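Local coordinates for hypothetical conserved protein (Geobacillus kaustophilus, PDB 2QYH), which is of unknown function but, as a haloacid dehalogenase-like hydrolase, probably acts as a magnesium-dependent phosphatase, at residues V6-D11 / V37-A42; V63-Q68 / D142-L147; G98-F103 / A111-H116; F149-E154 / H171-D176; G182-G187 / G208-E213. One frame throughout, in Å; residues are numbered along the deposited sequence.

Contact 1: residues V6-D11 / V37-A42; sequences VFFDID and VYVAIA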
# COMPACT_ATOMS: atom_id res chain seq x y z
N VAL D 6 5.49 17.58 -12.48
CA VAL D 6 4.48 17.98 -11.51
C VAL D 6 4.65 17.12 -10.26
O VAL D 6 4.72 15.90 -10.35
CB VAL D 6 3.03 17.79 -12.06
CG1 VAL D 6 2.01 18.31 -11.04
CG2 VAL D 6 2.87 18.50 -13.40
N PHE D 7 4.73 17.78 -9.11
CA PHE D 7 4.88 17.11 -7.83
C PHE D 7 3.55 17.12 -7.07
O PHE D 7 2.82 18.11 -7.13
CB PHE D 7 5.96 17.81 -7.01
CG PHE D 7 7.34 17.54 -7.49
CD1 PHE D 7 8.05 16.44 -7.02
CD2 PHE D 7 7.95 18.39 -8.42
CE1 PHE D 7 9.35 16.18 -7.48
CE2 PHE D 7 9.24 18.14 -8.88
CZ PHE D 7 9.94 17.03 -8.41
N PHE D 8 3.25 16.04 -6.36
CA PHE D 8 2.00 15.93 -5.62
C PHE D 8 2.23 15.46 -4.19
O PHE D 8 3.00 14.53 -3.97
CB PHE D 8 1.07 14.90 -6.27
CG PHE D 8 0.64 15.25 -7.66
CD1 PHE D 8 -0.45 16.09 -7.87
CD2 PHE D 8 1.30 14.72 -8.76
CE1 PHE D 8 -0.88 16.39 -9.17
CE2 PHE D 8 0.89 15.01 -10.05
CZ PHE D 8 -0.20 15.85 -10.26
N ASP D 9 1.57 16.10 -3.24
CA ASP D 9 1.67 15.66 -1.86
C ASP D 9 0.58 14.58 -1.85
O ASP D 9 -0.25 14.55 -2.76
CB ASP D 9 1.33 16.79 -0.90
CG ASP D 9 1.41 16.37 0.56
OD1 ASP D 9 2.42 15.72 0.93
OD2 ASP D 9 0.46 16.68 1.32
N ILE D 10 0.56 13.71 -0.85
CA ILE D 10 -0.43 12.64 -0.83
C ILE D 10 -1.81 12.98 -0.24
O ILE D 10 -2.78 13.17 -0.99
CB ILE D 10 0.16 11.39 -0.13
CG1 ILE D 10 1.44 10.96 -0.84
CG2 ILE D 10 -0.83 10.23 -0.16
CD1 ILE D 10 2.26 9.95 -0.08
N ASP D 11 -1.92 13.05 1.09
CA ASP D 11 -3.20 13.34 1.73
C ASP D 11 -3.74 14.73 1.47
O ASP D 11 -3.05 15.73 1.67
CB ASP D 11 -3.12 13.13 3.23
CG ASP D 11 -2.92 11.68 3.61
OD1 ASP D 11 -3.33 10.80 2.83
OD2 ASP D 11 -2.38 11.44 4.71
N VAL D 37 5.06 14.65 -19.61
CA VAL D 37 5.26 15.44 -18.40
C VAL D 37 5.57 14.47 -17.25
O VAL D 37 4.88 13.47 -17.08
CB VAL D 37 3.99 16.27 -18.05
CG1 VAL D 37 4.20 17.04 -16.74
CG2 VAL D 37 3.71 17.25 -19.16
N TYR D 38 6.62 14.76 -16.50
CA TYR D 38 6.99 13.90 -15.39
C TYR D 38 6.04 14.07 -14.21
O TYR D 38 5.63 15.19 -13.88
CB TYR D 38 8.42 14.20 -14.94
CG TYR D 38 9.48 13.74 -15.92
CD1 TYR D 38 9.36 12.52 -16.58
CD2 TYR D 38 10.61 14.52 -16.17
CE1 TYR D 38 10.34 12.08 -17.48
CE2 TYR D 38 11.60 14.10 -17.06
CZ TYR D 38 11.46 12.88 -17.72
OH TYR D 38 12.42 12.45 -18.59
N VAL D 39 5.67 12.96 -13.59
CA VAL D 39 4.78 12.97 -12.45
C VAL D 39 5.50 12.35 -11.26
O VAL D 39 6.01 11.23 -11.34
CB VAL D 39 3.52 12.15 -12.72
CG1 VAL D 39 2.63 12.11 -11.49
CG2 VAL D 39 2.77 12.76 -13.89
N ALA D 40 5.55 13.09 -10.16
CA ALA D 40 6.23 12.58 -8.98
C ALA D 40 5.53 13.00 -7.70
O ALA D 40 4.82 14.01 -7.66
CB ALA D 40 7.68 13.07 -8.97
N ILE D 41 5.73 12.21 -6.66
CA ILE D 41 5.16 12.48 -5.36
C ILE D 41 6.24 13.11 -4.49
O ILE D 41 7.41 12.74 -4.60
CB ILE D 41 4.67 11.18 -4.69
CG1 ILE D 41 3.40 10.69 -5.39
CG2 ILE D 41 4.47 11.40 -3.19
CD1 ILE D 41 2.88 9.34 -4.88
N ALA D 42 5.88 14.08 -3.67
CA ALA D 42 6.85 14.71 -2.76
C ALA D 42 6.22 14.58 -1.39
O ALA D 42 5.15 15.13 -1.14
CB ALA D 42 7.06 16.17 -3.11

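Contact 2: residues V63-Q68 / D142-L147; sequences VSFNGQ and DIYQAL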
# COMPACT_ATOMS: atom_id res chain seq x y z
N VAL D 63 10.10 12.17 -4.15
CA VAL D 63 10.97 12.78 -3.17
C VAL D 63 10.35 12.29 -1.87
O VAL D 63 9.24 12.70 -1.51
CB VAL D 63 10.88 14.32 -3.18
CG1 VAL D 63 11.63 14.89 -1.97
CG2 VAL D 63 11.47 14.88 -4.45
N SER D 64 11.04 11.39 -1.17
CA SER D 64 10.53 10.86 0.09
C SER D 64 11.44 11.28 1.24
O SER D 64 12.49 11.90 1.02
CB SER D 64 10.44 9.34 0.03
OG SER D 64 11.72 8.75 -0.07
N PHE D 65 11.04 10.96 2.47
CA PHE D 65 11.82 11.30 3.66
C PHE D 65 12.20 12.78 3.69
O PHE D 65 13.36 13.12 3.96
CB PHE D 65 13.10 10.45 3.74
CG PHE D 65 12.88 9.02 4.18
CD1 PHE D 65 12.22 8.73 5.38
CD2 PHE D 65 13.39 7.97 3.43
CE1 PHE D 65 12.09 7.41 5.83
CE2 PHE D 65 13.27 6.65 3.87
CZ PHE D 65 12.61 6.37 5.07
N ASN D 66 11.24 13.66 3.41
CA ASN D 66 11.50 15.10 3.41
C ASN D 66 12.77 15.48 2.66
O ASN D 66 13.53 16.33 3.13
CB ASN D 66 11.60 15.65 4.83
CG ASN D 66 10.33 15.45 5.63
OD1 ASN D 66 10.16 14.42 6.29
ND2 ASN D 66 9.43 16.43 5.58
N GLY D 67 13.00 14.83 1.52
CA GLY D 67 14.16 15.15 0.71
C GLY D 67 15.40 14.28 0.82
O GLY D 67 16.30 14.40 0.00
N GLN D 68 15.45 13.39 1.81
CA GLN D 68 16.64 12.55 1.99
C GLN D 68 16.77 11.31 1.12
O GLN D 68 17.81 10.65 1.14
CB GLN D 68 16.77 12.17 3.46
CG GLN D 68 17.46 13.25 4.28
CD GLN D 68 16.85 14.61 4.06
OE1 GLN D 68 15.78 14.91 4.58
NE2 GLN D 68 17.52 15.43 3.26
N ASP D 142 21.85 2.23 6.19
CA ASP D 142 21.72 3.67 6.00
C ASP D 142 20.33 4.06 6.51
O ASP D 142 19.33 3.45 6.13
CB ASP D 142 21.83 4.06 4.53
CG ASP D 142 23.27 4.22 4.07
OD1 ASP D 142 24.15 4.42 4.93
OD2 ASP D 142 23.50 4.15 2.84
N ILE D 143 20.27 5.07 7.37
CA ILE D 143 19.01 5.54 7.90
C ILE D 143 18.78 6.91 7.30
O ILE D 143 19.69 7.73 7.28
CB ILE D 143 19.08 5.64 9.44
CG1 ILE D 143 19.39 4.26 10.02
CG2 ILE D 143 17.78 6.18 9.99
CD1 ILE D 143 18.46 3.17 9.56
N TYR D 144 17.58 7.15 6.79
CA TYR D 144 17.29 8.44 6.17
C TYR D 144 16.47 9.36 7.06
O TYR D 144 16.39 10.56 6.82
CB TYR D 144 16.58 8.24 4.84
CG TYR D 144 17.41 7.48 3.84
CD1 TYR D 144 17.17 6.13 3.59
CD2 TYR D 144 18.47 8.09 3.19
CE1 TYR D 144 17.97 5.41 2.71
CE2 TYR D 144 19.29 7.38 2.31
CZ TYR D 144 19.03 6.04 2.07
OH TYR D 144 19.84 5.35 1.20
N GLN D 145 15.88 8.78 8.09
CA GLN D 145 15.05 9.55 9.00
C GLN D 145 14.79 8.67 10.20
O GLN D 145 14.83 7.44 10.11
CB GLN D 145 13.75 9.92 8.29
CG GLN D 145 12.85 10.87 9.04
CD GLN D 145 11.72 11.39 8.17
OE1 GLN D 145 11.97 12.03 7.14
NE2 GLN D 145 10.48 11.13 8.58
N ALA D 146 14.53 9.29 11.35
CA ALA D 146 14.27 8.52 12.55
C ALA D 146 13.13 9.15 13.32
O ALA D 146 12.67 10.24 12.99
CB ALA D 146 15.53 8.45 13.42
N LEU D 147 12.67 8.44 14.34
CA LEU D 147 11.58 8.90 15.18
C LEU D 147 12.02 8.87 16.63
O LEU D 147 12.55 7.86 17.10
CB LEU D 147 10.36 8.01 14.98
CG LEU D 147 9.64 8.09 13.64
CD1 LEU D 147 8.68 6.92 13.51
CD2 LEU D 147 8.89 9.41 13.51

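Contact 3: residues G98-F103 / A111-H116; sequences GHPLVF and ASIGDH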
# COMPACT_ATOMS: atom_id res chain seq x y z
N GLY D 98 14.94 7.08 28.80
CA GLY D 98 13.84 6.17 28.55
C GLY D 98 13.03 6.53 27.32
O GLY D 98 11.89 6.09 27.15
N HIS D 99 13.62 7.34 26.45
CA HIS D 99 12.97 7.72 25.20
C HIS D 99 13.49 6.82 24.09
O HIS D 99 14.69 6.79 23.81
CB HIS D 99 13.25 9.17 24.89
CG HIS D 99 12.76 10.11 25.95
ND1 HIS D 99 13.55 11.09 26.51
CD2 HIS D 99 11.55 10.22 26.55
CE1 HIS D 99 12.86 11.76 27.41
NE2 HIS D 99 11.64 11.25 27.45
N PRO D 100 12.60 6.07 23.44
CA PRO D 100 13.05 5.19 22.35
C PRO D 100 13.03 5.92 21.02
O PRO D 100 12.48 7.04 20.91
CB PRO D 100 12.05 4.06 22.40
CG PRO D 100 10.77 4.80 22.68
CD PRO D 100 11.18 5.83 23.75
N LEU D 101 13.63 5.29 20.02
CA LEU D 101 13.65 5.84 18.67
C LEU D 101 13.26 4.74 17.71
O LEU D 101 13.25 3.56 18.06
CB LEU D 101 15.04 6.33 18.27
CG LEU D 101 15.66 7.55 18.93
CD1 LEU D 101 15.89 7.28 20.41
CD2 LEU D 101 16.97 7.84 18.23
N VAL D 102 12.93 5.14 16.49
CA VAL D 102 12.61 4.18 15.45
C VAL D 102 13.47 4.62 14.28
O VAL D 102 13.49 5.79 13.92
CB VAL D 102 11.11 4.21 15.07
CG1 VAL D 102 10.89 3.54 13.72
CG2 VAL D 102 10.30 3.48 16.14
N PHE D 103 14.22 3.67 13.73
CA PHE D 103 15.11 3.92 12.60
C PHE D 103 14.41 3.53 11.31
O PHE D 103 13.88 2.43 11.19
CB PHE D 103 16.39 3.11 12.76
CG PHE D 103 16.99 3.22 14.13
CD1 PHE D 103 17.51 4.42 14.58
CD2 PHE D 103 16.98 2.12 14.98
CE1 PHE D 103 18.01 4.54 15.88
CE2 PHE D 103 17.48 2.22 16.28
CZ PHE D 103 18.00 3.43 16.73
N ALA D 111 12.53 -0.36 15.70
CA ALA D 111 12.43 0.32 16.99
C ALA D 111 13.58 -0.07 17.91
O ALA D 111 14.03 -1.22 17.91
CB ALA D 111 11.11 -0.01 17.65
N SER D 112 14.06 0.90 18.69
CA SER D 112 15.17 0.66 19.62
C SER D 112 14.72 -0.08 20.89
O SER D 112 15.52 -0.77 21.51
CB SER D 112 15.83 2.00 20.01
OG SER D 112 14.90 2.89 20.62
N ILE D 113 13.45 0.06 21.25
CA ILE D 113 12.89 -0.60 22.43
C ILE D 113 11.61 -1.36 22.04
O ILE D 113 10.79 -0.85 21.27
CB ILE D 113 12.52 0.44 23.52
CG1 ILE D 113 13.75 1.26 23.90
CG2 ILE D 113 11.95 -0.26 24.74
CD1 ILE D 113 13.48 2.35 24.92
N GLY D 114 11.45 -2.56 22.58
CA GLY D 114 10.27 -3.37 22.29
C GLY D 114 9.06 -3.12 23.18
O GLY D 114 9.19 -2.71 24.33
N ASP D 115 7.87 -3.36 22.63
CA ASP D 115 6.60 -3.20 23.33
C ASP D 115 6.52 -1.88 24.11
O ASP D 115 6.03 -1.83 25.23
CB ASP D 115 6.31 -4.36 24.28
CG ASP D 115 4.92 -4.28 24.91
OD1 ASP D 115 3.97 -3.87 24.22
OD2 ASP D 115 4.77 -4.66 26.09
N HIS D 116 6.98 -0.79 23.50
CA HIS D 116 6.91 0.50 24.16
C HIS D 116 5.59 1.18 23.84
O HIS D 116 5.22 1.30 22.67
CB HIS D 116 8.07 1.37 23.70
CG HIS D 116 8.13 2.69 24.39
ND1 HIS D 116 7.27 3.72 24.10
CD2 HIS D 116 8.93 3.13 25.40
CE1 HIS D 116 7.53 4.74 24.90
NE2 HIS D 116 8.52 4.41 25.70

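Contact 4: residues F149-E154 / H171-D176; sequences FCRAEE and HDVSTD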
# COMPACT_ATOMS: atom_id res chain seq x y z
N PHE D 149 10.72 9.24 20.48
CA PHE D 149 9.49 9.21 21.25
C PHE D 149 9.63 9.84 22.62
O PHE D 149 10.20 9.25 23.55
CB PHE D 149 8.98 7.77 21.35
CG PHE D 149 8.68 7.16 20.02
CD1 PHE D 149 9.70 6.62 19.24
CD2 PHE D 149 7.39 7.17 19.50
CE1 PHE D 149 9.44 6.10 17.98
CE2 PHE D 149 7.12 6.66 18.24
CZ PHE D 149 8.15 6.12 17.48
N CYS D 150 9.11 11.06 22.72
CA CYS D 150 9.13 11.84 23.94
C CYS D 150 8.12 12.96 23.73
O CYS D 150 7.74 13.24 22.59
CB CYS D 150 10.52 12.44 24.19
SG CYS D 150 10.89 13.90 23.20
N ARG D 151 7.71 13.59 24.83
CA ARG D 151 6.74 14.68 24.76
C ARG D 151 7.44 16.01 24.50
O ARG D 151 8.65 16.13 24.68
CB ARG D 151 5.93 14.73 26.06
CG ARG D 151 5.07 13.50 26.28
CD ARG D 151 4.46 13.46 27.67
NE ARG D 151 3.64 12.27 27.88
CZ ARG D 151 2.46 12.06 27.31
NH1 ARG D 151 1.94 12.98 26.50
NH2 ARG D 151 1.79 10.94 27.55
N ALA D 152 6.67 17.01 24.09
CA ALA D 152 7.21 18.33 23.78
C ALA D 152 7.95 18.96 24.96
O ALA D 152 8.87 19.76 24.77
CB ALA D 152 6.09 19.25 23.31
N GLU D 153 7.57 18.58 26.18
CA GLU D 153 8.20 19.10 27.39
C GLU D 153 9.61 18.55 27.58
O GLU D 153 10.41 19.13 28.30
CB GLU D 153 7.36 18.75 28.62
CG GLU D 153 5.92 19.23 28.58
CD GLU D 153 5.09 18.52 27.52
OE1 GLU D 153 4.96 17.28 27.60
OE2 GLU D 153 4.57 19.20 26.61
N GLU D 154 9.91 17.44 26.91
CA GLU D 154 11.21 16.79 27.06
C GLU D 154 12.20 16.99 25.90
O GLU D 154 13.38 16.63 26.03
CB GLU D 154 11.00 15.29 27.27
CG GLU D 154 9.93 14.95 28.29
CD GLU D 154 9.54 13.48 28.27
OE1 GLU D 154 8.92 13.03 27.28
OE2 GLU D 154 9.87 12.77 29.24
N HIS D 171 3.16 14.34 16.66
CA HIS D 171 2.29 13.63 17.59
C HIS D 171 2.65 14.02 19.02
O HIS D 171 3.72 14.59 19.26
CB HIS D 171 2.45 12.11 17.38
CG HIS D 171 1.48 11.28 18.17
ND1 HIS D 171 1.73 10.86 19.46
CD2 HIS D 171 0.26 10.78 17.84
CE1 HIS D 171 0.71 10.13 19.89
NE2 HIS D 171 -0.19 10.07 18.93
N ASP D 172 1.76 13.74 19.97
CA ASP D 172 2.01 14.07 21.37
C ASP D 172 3.23 13.38 21.93
O ASP D 172 3.94 13.94 22.76
CB ASP D 172 0.81 13.68 22.24
CG ASP D 172 -0.28 14.72 22.21
OD1 ASP D 172 -1.35 14.48 22.80
OD2 ASP D 172 -0.06 15.77 21.58
N VAL D 173 3.49 12.16 21.47
CA VAL D 173 4.63 11.43 21.99
C VAL D 173 5.68 11.00 20.97
O VAL D 173 6.47 10.10 21.24
CB VAL D 173 4.16 10.17 22.76
CG1 VAL D 173 3.28 10.57 23.94
CG2 VAL D 173 3.39 9.25 21.83
N SER D 174 5.70 11.66 19.82
CA SER D 174 6.67 11.31 18.79
C SER D 174 6.99 12.49 17.88
O SER D 174 6.10 13.23 17.46
CB SER D 174 6.16 10.15 17.94
OG SER D 174 7.14 9.70 17.03
N THR D 175 8.27 12.66 17.57
CA THR D 175 8.70 13.75 16.70
C THR D 175 9.68 13.20 15.66
O THR D 175 10.43 12.27 15.94
CB THR D 175 9.39 14.86 17.51
OG1 THR D 175 9.76 15.93 16.64
CG2 THR D 175 10.65 14.32 18.20
N ASP D 176 9.66 13.78 14.46
CA ASP D 176 10.55 13.33 13.38
C ASP D 176 11.96 13.85 13.56
O ASP D 176 12.17 14.95 14.06
CB ASP D 176 10.06 13.80 12.01
CG ASP D 176 8.80 13.12 11.57
OD1 ASP D 176 8.73 11.87 11.66
OD2 ASP D 176 7.87 13.83 11.13
O HOH W 1 3.75 16.86 23.30

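Contact 5: residues G182-G187 / G208-E213; sequences GSKAEG and GLNDIE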
# COMPACT_ATOMS: atom_id res chain seq x y z
N GLY D 182 17.49 19.60 5.66
CA GLY D 182 16.67 18.77 4.79
C GLY D 182 15.19 19.13 4.78
O GLY D 182 14.60 19.44 5.82
N SER D 183 14.59 19.09 3.60
CA SER D 183 13.17 19.37 3.42
C SER D 183 12.77 18.84 2.05
O SER D 183 13.62 18.67 1.17
CB SER D 183 12.89 20.87 3.51
OG SER D 183 13.17 21.52 2.29
N LYS D 184 11.48 18.57 1.84
CA LYS D 184 11.08 18.04 0.56
C LYS D 184 11.21 19.04 -0.57
O LYS D 184 11.40 18.64 -1.72
CB LYS D 184 9.67 17.44 0.61
CG LYS D 184 8.52 18.40 0.85
CD LYS D 184 7.21 17.62 0.84
CE LYS D 184 6.01 18.53 1.03
NZ LYS D 184 4.71 17.79 0.98
N ALA D 185 11.13 20.33 -0.27
CA ALA D 185 11.28 21.32 -1.33
C ALA D 185 12.72 21.24 -1.79
O ALA D 185 13.02 21.41 -2.97
CB ALA D 185 10.97 22.71 -0.81
N GLU D 186 13.61 20.97 -0.84
CA GLU D 186 15.04 20.85 -1.11
C GLU D 186 15.26 19.62 -1.98
O GLU D 186 16.09 19.64 -2.90
CB GLU D 186 15.80 20.71 0.21
CG GLU D 186 17.31 20.72 0.08
CD GLU D 186 17.84 21.97 -0.61
OE1 GLU D 186 17.16 23.03 -0.56
OE2 GLU D 186 18.95 21.89 -1.18
N GLY D 187 14.53 18.55 -1.68
CA GLY D 187 14.64 17.34 -2.46
C GLY D 187 14.17 17.60 -3.87
O GLY D 187 14.71 17.06 -4.84
N GLY D 208 -1.56 21.09 2.70
CA GLY D 208 -1.24 21.44 4.07
C GLY D 208 -0.08 22.38 4.24
O GLY D 208 0.65 22.70 3.30
N LEU D 209 0.09 22.83 5.48
CA LEU D 209 1.16 23.76 5.85
C LEU D 209 2.54 23.20 5.50
O LEU D 209 3.47 23.95 5.22
CB LEU D 209 1.07 24.06 7.34
CG LEU D 209 -0.29 24.55 7.84
CD1 LEU D 209 -0.27 24.59 9.36
CD2 LEU D 209 -0.59 25.94 7.26
N ASN D 210 2.68 21.87 5.53
CA ASN D 210 3.96 21.27 5.20
C ASN D 210 4.24 21.37 3.70
O ASN D 210 5.33 21.04 3.22
CB ASN D 210 4.02 19.81 5.68
CG ASN D 210 3.04 18.91 4.95
OD1 ASN D 210 2.17 19.36 4.22
ND2 ASN D 210 3.19 17.61 5.17
N ASP D 211 3.25 21.86 2.96
CA ASP D 211 3.38 22.03 1.52
C ASP D 211 3.74 23.46 1.14
O ASP D 211 3.99 23.75 -0.04
CB ASP D 211 2.07 21.64 0.82
CG ASP D 211 1.76 20.17 0.94
OD1 ASP D 211 2.67 19.35 0.67
OD2 ASP D 211 0.61 19.81 1.30
N ILE D 212 3.76 24.36 2.12
CA ILE D 212 4.06 25.77 1.84
C ILE D 212 5.40 26.04 1.19
O ILE D 212 5.46 26.75 0.18
CB ILE D 212 3.93 26.63 3.11
CG1 ILE D 212 2.45 26.79 3.48
CG2 ILE D 212 4.57 27.99 2.89
CD1 ILE D 212 2.22 27.50 4.79
N GLU D 213 6.47 25.49 1.74
CA GLU D 213 7.79 25.72 1.17
C GLU D 213 7.83 25.21 -0.27
O GLU D 213 8.30 25.90 -1.17
CB GLU D 213 8.87 25.03 2.00
CG GLU D 213 10.26 25.22 1.43
CD GLU D 213 11.27 24.29 2.07
OE1 GLU D 213 10.92 23.11 2.31
OE2 GLU D 213 12.42 24.73 2.31

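Contact 1: residues V6-D11 / V37-A42
F7 and A40 meet at the apolar heart of this contact, where ring atom F7 CE1 lies 3.8 Å from A40 CB. Strands 5-8 and 38-42 run parallel here, joined through helix 23-34 as a beta-alpha-beta unit of the kind that builds the Rossmann-like core of the haloacid dehalogenase family. A42 CB reaches the same ring from further along its strand, touching CD1, while helix 184-195 covers this face of the sheet through I188. The other face carries V6, F8, V39 and I41. There the rim atom F8 CE2 meets V39 CG1, which lies at the edge of the ring and near its plane, at 3.7 Å. Beyond it the I10 and I41 side chains cross obliquely, CG1 of I10 against CG2 of I41, and at the far end V6 CG2 meets V37 CG1. Between the two faces the backbone bonds follow the ladder expected of parallel strands. V6 N donates to Y38 O, A40 N to V6 O, F8 N to A40 O and A42 N to F8 O; the last donor stands clearly above the carbonyl plane, 41° out of it. Supplementary CA-H...O contacts run beside them, as from I41 CA to F8 O. The polar edge begins where strand 5-8 ends. D9 heads a sequence resembling the DxDx(T/V) signature of the family, consistent with a place in the active site, and its OD1 forms a salt bridge with K184. Its backbone stays close to the neighbouring strand end, with the CA-H of D9 directed at A42 O across 3.6 Å between CA and O.

Contact 2: residues V63-Q68 / D142-L147
Between the mixed core sheet and the antiparallel five-stranded sheet of the inserted cap, F65 packs against Y144 and Q145. F65 follows core strand 62-64, whereas Y144 and Q145 stand at the start of cap strand 145-148, where both face M104 in a classic beta bulge. The bulge sends two consecutive residues to the same side, and together they receive the phenylalanine. Y144 CB lies over one face of the F65 ring, displaced toward the rim, with F65 CD2 at 3.5 Å; measured to the ring centroid the CH-pi contact is 3.9 Å. The tyrosine ring itself is slid well aside: its plane is tilted 29° from that of F65 and the centroids are 5.8 Å apart, leaving little overlap. The other ortho atom of the phenylalanine, F65 CD1, lies 3.5 Å from Q145 CB at an oblique approach. The contact thus rests on beta carbons as much as on aromatic surfaces. Q68 comes in beside the tyrosine, its carbonyl O 3.3 Å from Y144 CD2, while its own CB is 3.7 Å from Y144 O. A tight turn brings Q68 there, closed by the bond from Q68 N to F65 O. Around the pair, A46 and P47 of the core pack on F65, and Y69 meets the ring of Y144. Such a largely apolar, aromatic seam, set where a cap comes down on a Rossmann-like core, is consistent with the core-cap interface of Cof-type haloacid dehalogenase-like hydrolases.

Contact 3: residues G98-F103 / A111-H116
L101, S112 and P100 form the tightly joined part of this contact, where two antiparallel chains of the cap part from regular pairing. Just before it, V102 and A111 form a non-hydrogen-bonded pair, with V102 CG2 resting 3.9 Å from A111 CB on the face covered by I119 of helix 117-124. At the next step two bonds are made. S112 N donates to L101 O at 2.9 Å, and L101 N gives its hydrogen to S112 OG in an almost perfectly straight bond of 2.8 Å (177°). The hydroxyl can be there because OG sits between the backbone N and the carbonyl carbon of S112 (chi1 59°). P100 packs next, as closely: its CB meets I113 CD1 at 3.4 Å, and its ring comes in above the imidazole of H116. P100 CG stands over the centre of that ring, 3.6 Å from the centroid and only 7° from the normal, a CH-pi contact made at about a right angle between the side chains. The loose side lies at the fringes. F103 rests lightly against the serine, CE2 to S112 CB being 4.1 Å; I113 and H116, though gripped by the proline, remain partly open to solvent, and G98 is exposed where it ends helix 84-96 in a Schellman motif. The chemistry implies an exchange of acceptor: where continued antiparallel pairing would offer S112 O to L101 N, the serine hydroxyl accepts that hydrogen instead.

Contact 4: residues F149-E154 / H171-D176
F149 presents one face of its ring to the S174 hydroxyl, whose OG lies 3.3 Å from CE2 and nearer the rim than the centre. S174 has OG anti to its backbone N (chi1 -174°), which carries the oxygen over the phenylalanine. F149 also meets V173: its CA lies 3.1 Å from V173 O in a strongly bent CA-H...O contact. Further along, R151 and V173 lie side by side and point the same way; the guanidinium offers a face to V173 CG1, 3.8 Å from NH1, in a purely van der Waals overlap. Backbone proximity continues through R151 CA, 3.5 Å from D172 O, and beyond it the chains are linked by water 1, which accepts from A152 N and donates to D172 O, each at 3.0 Å. Within each segment, R151 N donates to E154 OE1 at 2.8 Å, and V173 N to H171 ND1 at 3.0 Å. The contact joins the loop leaving cap strand 145-148 toward helix 156-161 to the turn that opens strand 174-179. S122 of helix 117-124 packs on F149 and S174, while R169 NH1 of strand 165-171 hydrogen-bonds the carbonyl oxygens of C150 and H171.

Contact 5: residues G182-G187 / G208-E213
K184 and D211 form the salt bridge at the centre of this contact, NZ meeting OD1 at 2.6 Å nearly in line with the carboxylate C-O bond. The lysine at the start of helix 184-195 and the aspartate after strand 202-206 match in sequence the conserved lysine and acidic motif of haloacid dehalogenase-like hydrolases, which suggests an active-site role. K184 leaves its helix with CG between the backbone N and the carbonyl carbon (chi1 66°), and the chain is extended beyond CG; the lysine and aspartate side chains meet at a slant. There NZ has a second salt bridge, to OD1 of D9 in the core, and a weak bond to A42 O. D211 is held from its other oxygen: OD2 accepts from G208 N at 2.9 Å through the anti lone pair, and from D207 N as well. D9 OD2 and D211 OD2 lie close together, with K184 NZ bonded to the OD1 of each. A second polar link lies nearer the surface. S183, the N-cap of helix 184-195, accepts from E186 N through OG at 3.2 Å and donates from the same oxygen to E213 OE1 at 2.8 Å, reaching it on the syn side, 24° out of the carboxylate plane. The one hydroxyl therefore caps a helix and ties it to the next. Packing completes the contact. K184 CE rests 3.4 Å from N210 O, and A185 CB packs against the extended glutamate, 3.4 Å from E213 CG and 3.3 Å from E213 CD.

How the contacts relate
From the N terminus, contact 1 closes first, over helix 23-34, and sets the two central strands of the core side by side. Strand 62-64 then joins them, I41 O to V63 N, and opens the long loop that contact 2 closes from the cap. Contact 3, which closes a short loop between strands 101-104 and 109-111, is nested inside it. Contact 4 follows in series, closing the loop that holds helix 156-161; contacts 2, 3 and 4 share the antiparallel cap sheet. After strand 174-179 the chain returns to the core, where contact 5 closes last and meets contact 1 through D9 and K184. No contacts cross: contacts 1 and 5 belong to the core, 3 and 4 to the cap, and contact 2 spans both.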